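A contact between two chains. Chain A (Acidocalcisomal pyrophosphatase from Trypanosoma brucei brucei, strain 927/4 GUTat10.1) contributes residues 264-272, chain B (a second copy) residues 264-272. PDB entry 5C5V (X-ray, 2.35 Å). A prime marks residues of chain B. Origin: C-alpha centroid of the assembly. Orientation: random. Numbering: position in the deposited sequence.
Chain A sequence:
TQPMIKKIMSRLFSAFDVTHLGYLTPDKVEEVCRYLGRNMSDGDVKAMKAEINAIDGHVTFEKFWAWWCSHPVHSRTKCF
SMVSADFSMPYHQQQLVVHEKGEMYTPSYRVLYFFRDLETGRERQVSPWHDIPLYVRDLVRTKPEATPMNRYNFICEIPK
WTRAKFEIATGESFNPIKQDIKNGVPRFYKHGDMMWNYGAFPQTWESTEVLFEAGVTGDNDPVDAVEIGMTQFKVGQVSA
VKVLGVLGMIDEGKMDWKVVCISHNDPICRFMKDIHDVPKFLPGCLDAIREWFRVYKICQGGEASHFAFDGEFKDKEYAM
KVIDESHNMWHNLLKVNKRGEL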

# COMPACT_ATOMS: atom_id res chain seq x y z
N HIS A 264 2.36 12.84 1.96
CA HIS A 264 2.52 11.99 3.12
C HIS A 264 1.32 11.08 3.31
O HIS A 264 1.34 10.21 4.17
CB HIS A 264 2.75 12.84 4.38
CG HIS A 264 4.18 13.20 4.62
ND1 HIS A 264 5.09 12.32 5.18
CD2 HIS A 264 4.87 14.34 4.37
CE1 HIS A 264 6.27 12.91 5.27
NE2 HIS A 264 6.17 14.13 4.78
N ASN A 265 0.26 11.29 2.52
CA ASN A 265 -0.92 10.44 2.57
C ASN A 265 -0.98 9.34 1.51
O ASN A 265 -1.90 8.53 1.51
CB ASN A 265 -2.18 11.29 2.44
CG ASN A 265 -2.58 11.88 3.75
OD1 ASN A 265 -2.34 11.26 4.80
ND2 ASN A 265 -3.15 13.09 3.73
N ASP A 266 -0.01 9.34 0.60
CA ASP A 266 0.04 8.30 -0.42
C ASP A 266 0.49 6.98 0.21
O ASP A 266 1.33 6.97 1.11
CB ASP A 266 0.98 8.69 -1.57
CG ASP A 266 0.77 7.84 -2.82
OD1 ASP A 266 -0.03 8.24 -3.70
OD2 ASP A 266 1.40 6.76 -2.95
N PRO A 267 -0.09 5.87 -0.27
CA PRO A 267 0.19 4.50 0.19
C PRO A 267 1.65 4.10 0.06
O PRO A 267 2.10 3.24 0.81
CB PRO A 267 -0.70 3.63 -0.72
CG PRO A 267 -1.85 4.54 -1.07
CD PRO A 267 -1.21 5.91 -1.23
N ILE A 268 2.39 4.69 -0.88
CA ILE A 268 3.79 4.32 -1.05
C ILE A 268 4.78 5.37 -0.55
O ILE A 268 5.95 5.32 -0.94
CB ILE A 268 4.13 4.04 -2.52
CG1 ILE A 268 4.06 5.31 -3.36
CG2 ILE A 268 3.21 2.94 -3.08
CD1 ILE A 268 4.70 5.16 -4.73
N CYS A 269 4.32 6.32 0.27
CA CYS A 269 5.20 7.36 0.79
C CYS A 269 6.33 6.78 1.64
O CYS A 269 7.48 7.19 1.52
CB CYS A 269 4.42 8.39 1.62
SG CYS A 269 5.42 9.85 2.10
N ARG A 270 5.99 5.82 2.50
CA ARG A 270 6.96 5.12 3.36
C ARG A 270 8.14 4.56 2.57
O ARG A 270 9.27 4.54 3.05
CB ARG A 270 6.28 3.95 4.10
CG ARG A 270 5.48 4.30 5.34
CD ARG A 270 6.39 4.73 6.51
N PHE A 271 7.88 4.10 1.35
CA PHE A 271 8.89 3.37 0.59
C PHE A 271 9.74 4.26 -0.30
O PHE A 271 10.78 3.84 -0.80
CB PHE A 271 8.20 2.30 -0.26
CG PHE A 271 7.22 1.49 0.51
CD1 PHE A 271 7.65 0.52 1.39
CD2 PHE A 271 5.86 1.71 0.38
CE1 PHE A 271 6.74 -0.22 2.13
CE2 PHE A 271 4.95 0.98 1.11
CZ PHE A 271 5.39 0.01 1.98
N MET A 272 9.30 5.49 -0.50
CA MET A 272 10.04 6.44 -1.32
C MET A 272 10.89 7.30 -0.41
O MET A 272 10.38 8.18 0.29
CB MET A 272 9.07 7.28 -2.15
CG MET A 272 8.13 6.43 -2.97
SD MET A 272 8.83 6.15 -4.60
CE MET A 272 8.22 7.57 -5.49
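Chain B (264-272) HNDPICRFM

Chain B presents the same nine residues as chain A, brought onto it by an exact two-fold axis, so every contact away from the axis occurs twice. The register runs in opposite senses: Asn265 pairs with Arg270′ and Arg270 with Asn265′, their CA atoms 7.3 Å apart in each case, while Pro267 meets its own copy, with the CA atoms of Pro267 and Pro267′ only 4.8 Å apart.

Neither segment is a strand. As in chain A, the chain B backbone folds through two successive type I turns, Asp266′ to Cys269′ and Cys269′ to Met272′. The first is closed by a hydrogen bond from Cys269′ N to Asp266′ O (3.2 Å) and braced by Asp266′, whose OD2 accepts from Ile268′ N at 3.1 Å in nearly straight geometry. Aspartate suits this position because its short side chain can reach forward to the amide two residues on. Proline suits the next, since its phi of -58° is what the turn requires there and it has no amide hydrogen to satisfy.

The two prolines lie at the centre of the contact. Pro267′ CB makes a van der Waals contact with Pro267 O at 4.1 Å. The apolar contact is that of Pro267′ CG with Phe271 CZ, also at 4.1 Å; the two-fold axis repeats it between Pro267 and Phe271′. The CA-to-CB bond of Phe271′ points sideways to chain A, but its long, flat side chain brings the ring tip to Pro267.

Arg270′ points its CA-to-CB bond toward chain A and lays its aliphatic stem along Asn265: Arg270′ CG is 3.3 Å from Asn265 O, and Arg270′ CD is 4.4 Å from Asn265 CB. The guanidinium group is not modelled, so its partners remain unknown. Among the modelled atoms no hydrogen bond crosses between the stretches, which together bury 352 Å², both sides summed.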

# COMPACT_ATOMS: atom_id res chain seq x y z
N HIS B 264 -0.93 6.42 11.50
CA HIS B 264 -1.10 7.23 10.32
C HIS B 264 0.02 6.98 9.31
O HIS B 264 -0.03 7.49 8.21
CB HIS B 264 -1.15 8.72 10.69
CG HIS B 264 -2.52 9.21 11.04
ND1 HIS B 264 -3.47 9.52 10.09
CD2 HIS B 264 -3.11 9.42 12.24
CE1 HIS B 264 -4.58 9.93 10.69
NE2 HIS B 264 -4.38 9.87 12.00
N ASN B 265 1.03 6.21 9.71
CA ASN B 265 2.13 5.84 8.81
C ASN B 265 2.00 4.48 8.15
O ASN B 265 2.84 4.11 7.32
CB ASN B 265 3.45 5.89 9.57
CG ASN B 265 4.00 7.27 9.64
OD1 ASN B 265 3.77 8.07 8.71
ND2 ASN B 265 4.69 7.60 10.74
N ASP B 266 0.98 3.72 8.53
CA ASP B 266 0.75 2.42 7.92
C ASP B 266 0.22 2.61 6.50
O ASP B 266 -0.56 3.53 6.23
CB ASP B 266 -0.22 1.57 8.74
CG ASP B 266 -0.18 0.09 8.36
OD1 ASP B 266 0.59 -0.67 8.99
OD2 ASP B 266 -0.92 -0.33 7.44
N PRO B 267 0.66 1.72 5.58
CA PRO B 267 0.27 1.72 4.16
C PRO B 267 -1.23 1.60 3.93
O PRO B 267 -1.70 2.06 2.90
CB PRO B 267 1.01 0.48 3.60
CG PRO B 267 2.21 0.35 4.49
CD PRO B 267 1.71 0.73 5.87
N ILE B 268 -1.96 1.01 4.86
CA ILE B 268 -3.40 0.86 4.67
C ILE B 268 -4.25 1.78 5.55
O ILE B 268 -5.44 1.51 5.72
CB ILE B 268 -3.87 -0.58 4.94
CG1 ILE B 268 -3.74 -0.94 6.41
CG2 ILE B 268 -3.11 -1.57 4.04
CD1 ILE B 268 -4.48 -2.21 6.79
N CYS B 269 -3.64 2.82 6.12
CA CYS B 269 -4.38 3.75 6.98
C CYS B 269 -5.50 4.46 6.21
O CYS B 269 -6.61 4.60 6.73
CB CYS B 269 -3.44 4.80 7.60
SG CYS B 269 -4.26 5.84 8.86
N ARG B 270 -5.20 4.91 5.00
CA ARG B 270 -6.17 5.57 4.11
C ARG B 270 -7.45 4.75 3.95
O ARG B 270 -8.54 5.31 3.84
CB ARG B 270 -5.56 5.79 2.71
CG ARG B 270 -4.64 6.99 2.56
CD ARG B 270 -5.42 8.33 2.61
N PHE B 271 -7.32 3.43 3.92
CA PHE B 271 -8.44 2.57 3.57
C PHE B 271 -9.27 2.13 4.77
O PHE B 271 -10.38 1.62 4.62
CB PHE B 271 -7.93 1.35 2.81
CG PHE B 271 -6.98 1.70 1.72
CD1 PHE B 271 -7.44 2.24 0.53
CD2 PHE B 271 -5.62 1.51 1.88
CE1 PHE B 271 -6.57 2.58 -0.47
CE2 PHE B 271 -4.74 1.86 0.87
CZ PHE B 271 -5.22 2.39 -0.30
N MET B 272 -8.72 2.32 5.96
CA MET B 272 -9.42 1.94 7.18
C MET B 272 -10.12 3.17 7.73
O MET B 272 -9.47 4.07 8.27
CB MET B 272 -8.43 1.35 8.19
CG MET B 272 -7.63 0.21 7.61
SD MET B 272 -8.47 -1.34 7.95
CE MET B 272 -7.79 -1.76 9.56